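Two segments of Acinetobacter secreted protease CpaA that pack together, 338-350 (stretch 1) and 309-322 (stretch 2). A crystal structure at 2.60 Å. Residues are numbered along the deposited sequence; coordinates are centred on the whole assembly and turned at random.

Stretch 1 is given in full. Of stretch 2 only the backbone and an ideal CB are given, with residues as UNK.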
ATOM      1  N   SER A 338     -19.365  18.164  16.124  1.00 49.27           N
ATOM      2  CA  SER A 338     -18.935  19.091  17.167  1.00 50.74           C
ATOM      3  C   SER A 338     -19.239  18.544  18.558  1.00 51.56           C
ATOM      4  O   SER A 338     -18.459  18.750  19.495  1.00 52.89           O
ATOM      5  CB  SER A 338     -19.600  20.450  16.966  1.00 51.44           C
ATOM      6  OG  SER A 338     -20.959  20.411  17.365  1.00 51.63           O
ATOM      7  N   ALA A 339     -20.359  17.844  18.711  1.00 48.86           N
ATOM      8  CA  ALA A 339     -20.765  17.310  20.003  1.00 49.28           C
ATOM      9  C   ALA A 339     -20.198  15.913  20.218  1.00 48.59           C
ATOM     10  O   ALA A 339     -19.909  15.183  19.266  1.00 47.36           O
ATOM     11  CB  ALA A 339     -22.290  17.276  20.117  1.00 49.19           C
ATOM     12  N   ASP A 340     -20.045  15.546  21.489  1.00 45.48           N
ATOM     13  CA  ASP A 340     -19.533  14.232  21.841  1.00 45.09           C
ATOM     14  C   ASP A 340     -20.583  13.154  21.588  1.00 44.02           C
ATOM     15  O   ASP A 340     -21.779  13.425  21.444  1.00 43.85           O
ATOM     16  CB  ASP A 340     -19.103  14.192  23.308  1.00 46.68           C
ATOM     17  CG  ASP A 340     -17.907  15.075  23.591  1.00 47.84           C
ATOM     18  OD1 ASP A 340     -17.364  15.673  22.638  1.00 47.37           O
ATOM     19  OD2 ASP A 340     -17.508  15.168  24.771  1.00 49.23           O
ATOM     20  N   THR A 341     -20.115  11.909  21.541  1.00 42.46           N
ATOM     21  CA  THR A 341     -20.974  10.741  21.416  1.00 41.52           C
ATOM     22  C   THR A 341     -20.536   9.706  22.439  1.00 41.99           C
ATOM     23  O   THR A 341     -19.350   9.370  22.515  1.00 42.17           O
ATOM     24  CB  THR A 341     -20.917  10.149  20.004  1.00 39.92           C
ATOM     25  OG1 THR A 341     -21.536  11.053  19.079  1.00 39.57           O
ATOM     26  CG2 THR A 341     -21.632   8.805  19.955  1.00 39.06           C
ATOM     27  N   TYR A 342     -21.487   9.208  23.223  1.00 39.86           N
ATOM     28  CA  TYR A 342     -21.182   8.202  24.228  1.00 40.26           C
ATOM     29  C   TYR A 342     -21.202   6.809  23.613  1.00 38.82           C
ATOM     30  O   TYR A 342     -22.033   6.505  22.751  1.00 37.83           O
ATOM     31  CB  TYR A 342     -22.176   8.287  25.386  1.00 40.92           C
ATOM     32  CG  TYR A 342     -22.081   9.579  26.163  1.00 42.57           C
ATOM     33  CD1 TYR A 342     -21.057   9.786  27.080  1.00 43.96           C
ATOM     34  CD2 TYR A 342     -23.008  10.596  25.977  1.00 42.79           C
ATOM     35  CE1 TYR A 342     -20.961  10.966  27.791  1.00 45.50           C
ATOM     36  CE2 TYR A 342     -22.921  11.781  26.684  1.00 44.21           C
ATOM     37  CZ  TYR A 342     -21.896  11.961  27.589  1.00 45.57           C
ATOM     38  OH  TYR A 342     -21.804  13.138  28.297  1.00 47.14           O
ATOM     39  N   ILE A 343     -20.274   5.966  24.058  1.00 39.19           N
ATOM     40  CA  ILE A 343     -20.133   4.602  23.565  1.00 37.75           C
ATOM     41  C   ILE A 343     -20.364   3.656  24.733  1.00 37.50           C
ATOM     42  O   ILE A 343     -19.773   3.832  25.805  1.00 38.28           O
ATOM     43  CB  ILE A 343     -18.746   4.363  22.940  1.00 37.50           C
ATOM     44  CG1 ILE A 343     -18.454   5.406  21.861  1.00 37.92           C
ATOM     45  CG2 ILE A 343     -18.657   2.958  22.362  1.00 36.01           C
ATOM     46  CD1 ILE A 343     -19.427   5.382  20.710  1.00 36.67           C
ATOM     47  N   ASN A 344     -21.222   2.659  24.529  1.00 38.14           N
ATOM     48  CA  ASN A 344     -21.579   1.720  25.580  1.00 38.01           C
ATOM     49  C   ASN A 344     -21.510   0.293  25.054  1.00 36.69           C
ATOM     50  O   ASN A 344     -21.594   0.044  23.848  1.00 36.00           O
ATOM     51  CB  ASN A 344     -22.980   2.006  26.139  1.00 38.54           C
ATOM     52  CG  ASN A 344     -23.074   3.362  26.807  1.00 40.29           C
ATOM     53  OD1 ASN A 344     -22.588   3.552  27.922  1.00 41.46           O
ATOM     54  ND2 ASN A 344     -23.702   4.315  26.127  1.00 40.77           N
ATOM     55  N   ALA A 345     -21.359  -0.644  25.987  1.00 33.89           N
ATOM     56  CA  ALA A 345     -21.337  -2.065  25.679  1.00 32.98           C
ATOM     57  C   ALA A 345     -22.085  -2.817  26.770  1.00 33.16           C
ATOM     58  O   ALA A 345     -22.338  -2.286  27.854  1.00 33.96           O
ATOM     59  CB  ALA A 345     -19.905  -2.597  25.543  1.00 32.53           C
ATOM     60  N   ALA A 346     -22.437  -4.068  26.468  1.00 32.19           N
ATOM     61  CA  ALA A 346     -23.217  -4.868  27.408  1.00 32.37           C
ATOM     62  C   ALA A 346     -22.459  -5.126  28.704  1.00 33.19           C
ATOM     63  O   ALA A 346     -23.076  -5.232  29.771  1.00 33.80           O
ATOM     64  CB  ALA A 346     -23.624  -6.192  26.761  1.00 31.44           C
ATOM     65  N   ASN A 347     -21.131  -5.221  28.644  1.00 31.74           N
ATOM     66  CA  ASN A 347     -20.331  -5.503  29.829  1.00 32.78           C
ATOM     67  C   ASN A 347     -20.167  -4.293  30.741  1.00 34.26           C
ATOM     68  O   ASN A 347     -19.399  -4.363  31.706  1.00 35.59           O
ATOM     69  CB  ASN A 347     -18.951  -6.036  29.426  1.00 32.54           C
ATOM     70  CG  ASN A 347     -18.180  -5.072  28.538  1.00 32.38           C
ATOM     71  OD1 ASN A 347     -18.570  -3.918  28.356  1.00 32.63           O
ATOM     72  ND2 ASN A 347     -17.069  -5.545  27.985  1.00 31.93           N
ATOM     73  N   GLY A 348     -20.860  -3.193  30.459  1.00 32.15           N
ATOM     74  CA  GLY A 348     -20.776  -2.004  31.277  1.00 33.22           C
ATOM     75  C   GLY A 348     -19.770  -0.973  30.817  1.00 33.44           C
ATOM     76  O   GLY A 348     -19.683   0.097  31.434  1.00 34.44           O
ATOM     77  N   LEU A 349     -18.993  -1.265  29.774  1.00 35.04           N
ATOM     78  CA  LEU A 349     -18.079  -0.275  29.220  1.00 35.29           C
ATOM     79  C   LEU A 349     -18.845   0.980  28.828  1.00 35.56           C
ATOM     80  O   LEU A 349     -19.851   0.912  28.115  1.00 34.75           O
ATOM     81  CB  LEU A 349     -17.339  -0.853  28.013  1.00 33.99           C
ATOM     82  CG  LEU A 349     -16.413   0.094  27.244  1.00 34.02           C
ATOM     83  CD1 LEU A 349     -15.305   0.620  28.143  1.00 35.40           C
ATOM     84  CD2 LEU A 349     -15.829  -0.604  26.024  1.00 32.64           C
ATOM     85  N   SER A 350     -18.369   2.128  29.300  1.00 36.91           N
ATOM     86  CA  SER A 350     -19.061   3.395  29.084  1.00 37.54           C
ATOM     87  C   SER A 350     -18.016   4.487  28.937  1.00 38.46           C
ATOM     88  O   SER A 350     -17.256   4.752  29.874  1.00 39.58           O
ATOM     89  CB  SER A 350     -20.015   3.706  30.238  1.00 38.65           C
ATOM     90  OG  SER A 350     -20.474   5.045  30.179  1.00 39.91           O
ATOM     91  N   UNK A 309     -18.422   6.352  10.980  1.00 40.88           N
ATOM     92  CA  UNK A 309     -17.937   7.710  10.733  1.00 41.50           C
ATOM     93  C   UNK A 309     -19.011   8.709  11.159  1.00 42.30           C
ATOM     94  O   UNK A 309     -19.965   8.969  10.417  1.00 42.17           O
ATOM     95  CB  UNK A 309     -17.569   7.903   9.260  1.00 41.50           C
ATOM     96  N   UNK A 310     -18.845   9.273  12.353  1.00 40.61           N
ATOM     97  CA  UNK A 310     -19.775  10.267  12.871  1.00 41.61           C
ATOM     98  C   UNK A 310     -19.495  11.634  12.264  1.00 42.20           C
ATOM     99  O   UNK A 310     -18.342  12.057  12.149  1.00 42.44           O
ATOM    100  CB  UNK A 310     -19.690  10.337  14.397  1.00 41.61           C
ATOM    101  N   UNK A 311     -20.563  12.328  11.876  1.00 44.89           N
ATOM    102  CA  UNK A 311     -20.472  13.676  11.335  1.00 45.62           C
ATOM    103  C   UNK A 311     -21.622  14.500  11.899  1.00 46.53           C
ATOM    104  O   UNK A 311     -22.415  14.022  12.714  1.00 46.72           O
ATOM    105  CB  UNK A 311     -20.501  13.664   9.805  1.00 45.62           C
ATOM    106  N   UNK A 312     -21.706  15.757  11.458  1.00 47.05           N
ATOM    107  CA  UNK A 312     -22.785  16.627  11.913  1.00 48.01           C
ATOM    108  C   UNK A 312     -24.137  16.150  11.390  1.00 47.59           C
ATOM    109  O   UNK A 312     -25.151  16.251  12.091  1.00 48.09           O
ATOM    110  CB  UNK A 312     -22.528  18.068  11.468  1.00 48.01           C
ATOM    111  N   UNK A 313     -24.168  15.609  10.172  1.00 48.12           N
ATOM    112  CA  UNK A 313     -25.422  15.219   9.542  1.00 47.91           C
ATOM    113  C   UNK A 313     -25.908  13.838   9.962  1.00 47.16           C
ATOM    114  O   UNK A 313     -27.070  13.508   9.702  1.00 47.27           O
ATOM    115  CB  UNK A 313     -25.265  15.260   8.021  1.00 47.91           C
ATOM    116  N   UNK A 314     -25.062  13.023  10.600  1.00 44.78           N
ATOM    117  CA  UNK A 314     -25.483  11.716  11.095  1.00 44.23           C
ATOM    118  C   UNK A 314     -25.170  11.543  12.576  1.00 44.59           C
ATOM    119  O   UNK A 314     -25.091  10.408  13.058  1.00 44.12           O
ATOM    120  CB  UNK A 314     -24.808  10.605  10.288  1.00 44.23           C
ATOM    121  N   UNK A 315     -24.979  12.644  13.300  1.00 40.72           N
ATOM    122  CA  UNK A 315     -24.592  12.580  14.702  1.00 41.27           C
ATOM    123  C   UNK A 315     -25.607  11.792  15.522  1.00 41.45           C
ATOM    124  O   UNK A 315     -26.815  11.834  15.274  1.00 41.70           O
ATOM    125  CB  UNK A 315     -24.436  13.991  15.273  1.00 41.27           C
ATOM    126  N   UNK A 316     -25.095  11.070  16.515  1.00 41.55           N
ATOM    127  CA  UNK A 316     -25.900  10.274  17.421  1.00 41.72           C
ATOM    128  C   UNK A 316     -25.431  10.533  18.846  1.00 42.66           C
ATOM    129  O   UNK A 316     -24.221  10.570  19.104  1.00 42.79           O
ATOM    130  CB  UNK A 316     -25.814   8.786  17.074  1.00 41.72           C
ATOM    131  N   UNK A 317     -26.355  10.729  19.790  1.00 39.81           N
ATOM    132  CA  UNK A 317     -25.920  11.017  21.167  1.00 40.85           C
ATOM    133  C   UNK A 317     -25.258   9.833  21.845  1.00 40.68           C
ATOM    134  O   UNK A 317     -24.273  10.014  22.573  1.00 41.44           O
ATOM    135  CB  UNK A 317     -27.115  11.469  22.008  1.00 40.85           C
ATOM    136  N   UNK A 318     -25.768   8.622  21.632  1.00 39.13           N
ATOM    137  CA  UNK A 318     -25.207   7.416  22.220  1.00 38.89           C
ATOM    138  C   UNK A 318     -25.103   6.332  21.158  1.00 37.63           C
ATOM    139  O   UNK A 318     -25.943   6.238  20.259  1.00 37.04           O
ATOM    140  CB  UNK A 318     -26.056   6.938  23.400  1.00 38.89           C
ATOM    141  N   UNK A 319     -24.059   5.513  21.269  1.00 37.83           N
ATOM    142  CA  UNK A 319     -23.868   4.365  20.394  1.00 36.73           C
ATOM    143  C   UNK A 319     -23.644   3.127  21.244  1.00 36.60           C
ATOM    144  O   UNK A 319     -22.859   3.155  22.197  1.00 37.16           O
ATOM    145  CB  UNK A 319     -22.695   4.588  19.437  1.00 36.73           C
ATOM    146  N   UNK A 320     -24.330   2.045  20.894  1.00 36.98           N
ATOM    147  CA  UNK A 320     -24.176   0.761  21.562  1.00 36.74           C
ATOM    148  C   UNK A 320     -23.328  -0.143  20.676  1.00 35.90           C
ATOM    149  O   UNK A 320     -23.684  -0.393  19.519  1.00 35.35           O
ATOM    150  CB  UNK A 320     -25.534   0.124  21.861  1.00 36.74           C
ATOM    151  N   UNK A 321     -22.206  -0.615  21.215  1.00 34.44           N
ATOM    152  CA  UNK A 321     -21.351  -1.524  20.470  1.00 33.69           C
ATOM    153  C   UNK A 321     -22.120  -2.807  20.149  1.00 33.14           C
ATOM    154  O   UNK A 321     -23.068  -3.160  20.859  1.00 33.33           O
ATOM    155  CB  UNK A 321     -20.077  -1.837  21.258  1.00 33.69           C
ATOM    156  N   UNK A 322     -21.748  -3.509  19.075  1.00 32.88           N
ATOM    157  CA  UNK A 322     -22.553  -4.650  18.617  1.00 32.67           C
ATOM    158  C   UNK A 322     -22.815  -5.658  19.728  1.00 32.50           C
ATOM    159  O   UNK A 322     -21.919  -6.023  20.490  1.00 32.21           O
ATOM    160  CB  UNK A 322     -21.856  -5.350  17.449  1.00 32.67           C
TER

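Position 309 lies far from stretch 1, with nothing of it within 5.5 Å of the ideal CB. Stretch 1 sets no demand here. The residue is Lys309, an extended side chain that makes no contact.

At 310 the CA-to-CB bond points toward stretch 1, and the ideal CB lies 5.1 Å from Thr341 OG1. There is room for a medium-sized side chain, apolar or polar. It is Leu310, whose CD1 comes 3.6 Å from Thr341 OG1.

Positions 311 to 314 turn through loop, and none has stretch 1 within 5.5 Å of its ideal CB. Small or polar residues would suit. Position 311 is Ser311. Position 312 has CB sideways and is Thr312. Position 313 is out of reach and is Ser313. Position 314, also out of reach, is Asn314, which ties the loop together: its ND2 donates to Lys309 O at 2.9 Å, and its OD1 accepts a very short bond of 2.5 Å from Ser311 N.

At 315 CB again points toward stretch 1, but from a distance. A short side chain would fall short; a long or large one could reach the carbonyls of Ala339 and Asp340, which favour a donor. Arg, Lys, Gln or Trp would be reasonable. The residue is Trp315. Its NE1 donates to Asp340 O at 3.1 Å, with that oxygen at the ring edge, and its CE2 packs 3.9 Å from Ala339 CB.

At 316 CB points sideways, 5.1 Å from Thr341 CG2. Many side chains would fit. Gln316 sends its end away from stretch 1. The backbone does the main work: Gln316 O accepts from Thr341 OG1 at 2.7 Å.

At 317 CB points away, and phi is -69°. Many side chains would suit, polar ones and proline among them. The residue is Pro317. It has no amide hydrogen to offer, but Pro317 O accepts from Tyr342 N at 3.0 Å.

Positions 318 to 320 form a parallel strand pairing with Tyr342, Ile343 and Asn344. At 318 CB lies on the face shared with Tyr342 and Asn344, 4.5 Å from Asn344 ND2. Beta-branched or polar residues would suit. It is Thr318, with CG2 4.2 Å from Tyr342 CB.

At 319 CB turns to the other face, that of Ile343, and lies 3.6 Å from Ile343 CD1. An apolar side chain suits: Val, Ile, Leu or Met. The residue is Leu319, and its CG lies 3.8 Å from Thr341 CG2. Its backbone N donates to Tyr342 O at 2.7 Å, and its O accepts from Asn344 N at 2.9 Å.

Position 320 returns to the face of Asn344. A flexible polar chain such as Gln, Glu or Lys could lie along that residue. Gln320 does so, with OE1 3.3 Å from Asn344 CB.

At 321 CB points toward stretch 1, 4.4 Å from Ala345 CB. An apolar chain fits best. Leu321 places CG 3.8 Å from Ile343 CG2, while its N donates to Asn344 O at 2.8 Å.

At 322 CB points away. Proline is permitted among many others, and Pro322 makes no contact.

Stretch 2 309-322: KLSTSNWQPTLQLP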
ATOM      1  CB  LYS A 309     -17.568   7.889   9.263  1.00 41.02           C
ATOM      2  CG  LYS A 309     -16.338   7.105   8.839  1.00 40.47           C
ATOM      3  CD  LYS A 309     -15.844   7.539   7.470  1.00 40.35           C
ATOM      4  CE  LYS A 309     -14.912   6.504   6.861  1.00 39.73           C
ATOM      5  NZ  LYS A 309     -14.320   6.965   5.573  1.00 40.14           N
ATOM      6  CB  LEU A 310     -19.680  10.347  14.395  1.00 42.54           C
ATOM      7  CG  LEU A 310     -20.323   9.217  15.198  1.00 42.39           C
ATOM      8  CD1 LEU A 310     -19.753   9.175  16.605  1.00 43.37           C
ATOM      9  CD2 LEU A 310     -21.831   9.396  15.238  1.00 42.60           C
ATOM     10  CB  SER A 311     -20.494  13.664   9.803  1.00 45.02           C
ATOM     11  OG  SER A 311     -21.784  13.338   9.314  1.00 44.99           O
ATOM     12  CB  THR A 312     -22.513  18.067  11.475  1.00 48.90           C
ATOM     13  OG1 THR A 312     -21.270  18.510  12.033  1.00 49.48           O
ATOM     14  CG2 THR A 312     -23.627  18.996  11.939  1.00 49.85           C
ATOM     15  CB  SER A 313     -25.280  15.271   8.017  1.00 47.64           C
ATOM     16  OG  SER A 313     -24.202  14.462   7.576  1.00 47.14           O
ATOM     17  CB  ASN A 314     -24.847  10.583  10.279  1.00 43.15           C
ATOM     18  CG  ASN A 314     -23.328  10.548  10.390  1.00 42.79           C
ATOM     19  OD1 ASN A 314     -22.721  11.308  11.144  1.00 43.40           O
ATOM     20  ND2 ASN A 314     -22.708   9.652   9.631  1.00 41.88           N
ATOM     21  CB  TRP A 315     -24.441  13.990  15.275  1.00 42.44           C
ATOM     22  CG  TRP A 315     -24.150  14.009  16.743  1.00 43.24           C
ATOM     23  CD1 TRP A 315     -22.953  13.758  17.345  1.00 43.42           C
ATOM     24  CD2 TRP A 315     -25.078  14.289  17.797  1.00 44.10           C
ATOM     25  NE1 TRP A 315     -23.076  13.866  18.709  1.00 44.44           N
ATOM     26  CE2 TRP A 315     -24.372  14.192  19.012  1.00 44.78           C
ATOM     27  CE3 TRP A 315     -26.437  14.615  17.832  1.00 44.40           C
ATOM     28  CZ2 TRP A 315     -24.978  14.409  20.248  1.00 45.72           C
ATOM     29  CZ3 TRP A 315     -27.039  14.828  19.060  1.00 45.25           C
ATOM     30  CH2 TRP A 315     -26.309  14.725  20.251  1.00 45.88           C
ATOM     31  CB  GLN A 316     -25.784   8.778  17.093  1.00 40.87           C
ATOM     32  CG  GLN A 316     -27.002   7.955  17.467  1.00 40.98           C
ATOM     33  CD  GLN A 316     -28.178   8.207  16.545  1.00 40.90           C
ATOM     34  OE1 GLN A 316     -29.081   8.978  16.866  1.00 41.50           O
ATOM     35  NE2 GLN A 316     -28.170   7.557  15.387  1.00 40.34           N
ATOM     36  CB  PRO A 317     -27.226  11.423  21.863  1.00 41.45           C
ATOM     37  CG  PRO A 317     -28.291  10.727  21.082  1.00 40.58           C
ATOM     38  CD  PRO A 317     -27.822  10.760  19.655  1.00 39.80           C
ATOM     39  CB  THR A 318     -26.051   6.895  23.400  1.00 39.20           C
ATOM     40  OG1 THR A 318     -27.319   6.433  22.917  1.00 38.57           O
ATOM     41  CG2 THR A 318     -26.274   7.986  24.437  1.00 40.42           C
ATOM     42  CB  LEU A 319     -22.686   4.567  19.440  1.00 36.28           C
ATOM     43  CG  LEU A 319     -22.856   5.593  18.319  1.00 36.02           C
ATOM     44  CD1 LEU A 319     -21.614   5.633  17.445  1.00 35.48           C
ATOM     45  CD2 LEU A 319     -24.087   5.269  17.489  1.00 35.56           C
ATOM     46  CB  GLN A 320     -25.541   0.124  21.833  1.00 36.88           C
ATOM     47  CG  GLN A 320     -25.496  -1.163  22.644  1.00 37.09           C
ATOM     48  CD  GLN A 320     -25.341  -0.915  24.133  1.00 38.21           C
ATOM     49  OE1 GLN A 320     -25.353   0.229  24.589  1.00 39.44           O
ATOM     50  NE2 GLN A 320     -25.199  -1.990  24.901  1.00 38.37           N
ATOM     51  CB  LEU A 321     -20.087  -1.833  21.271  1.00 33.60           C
ATOM     52  CG  LEU A 321     -19.107  -0.661  21.377  1.00 34.23           C
ATOM     53  CD1 LEU A 321     -17.882  -1.035  22.196  1.00 34.09           C
ATOM     54  CD2 LEU A 321     -18.699  -0.177  19.992  1.00 34.12           C
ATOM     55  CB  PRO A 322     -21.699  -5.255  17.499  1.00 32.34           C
ATOM     56  CG  PRO A 322     -20.914  -4.105  16.976  1.00 32.31           C
ATOM     57  CD  PRO A 322     -20.629  -3.224  18.159  1.00 32.70           C
TER
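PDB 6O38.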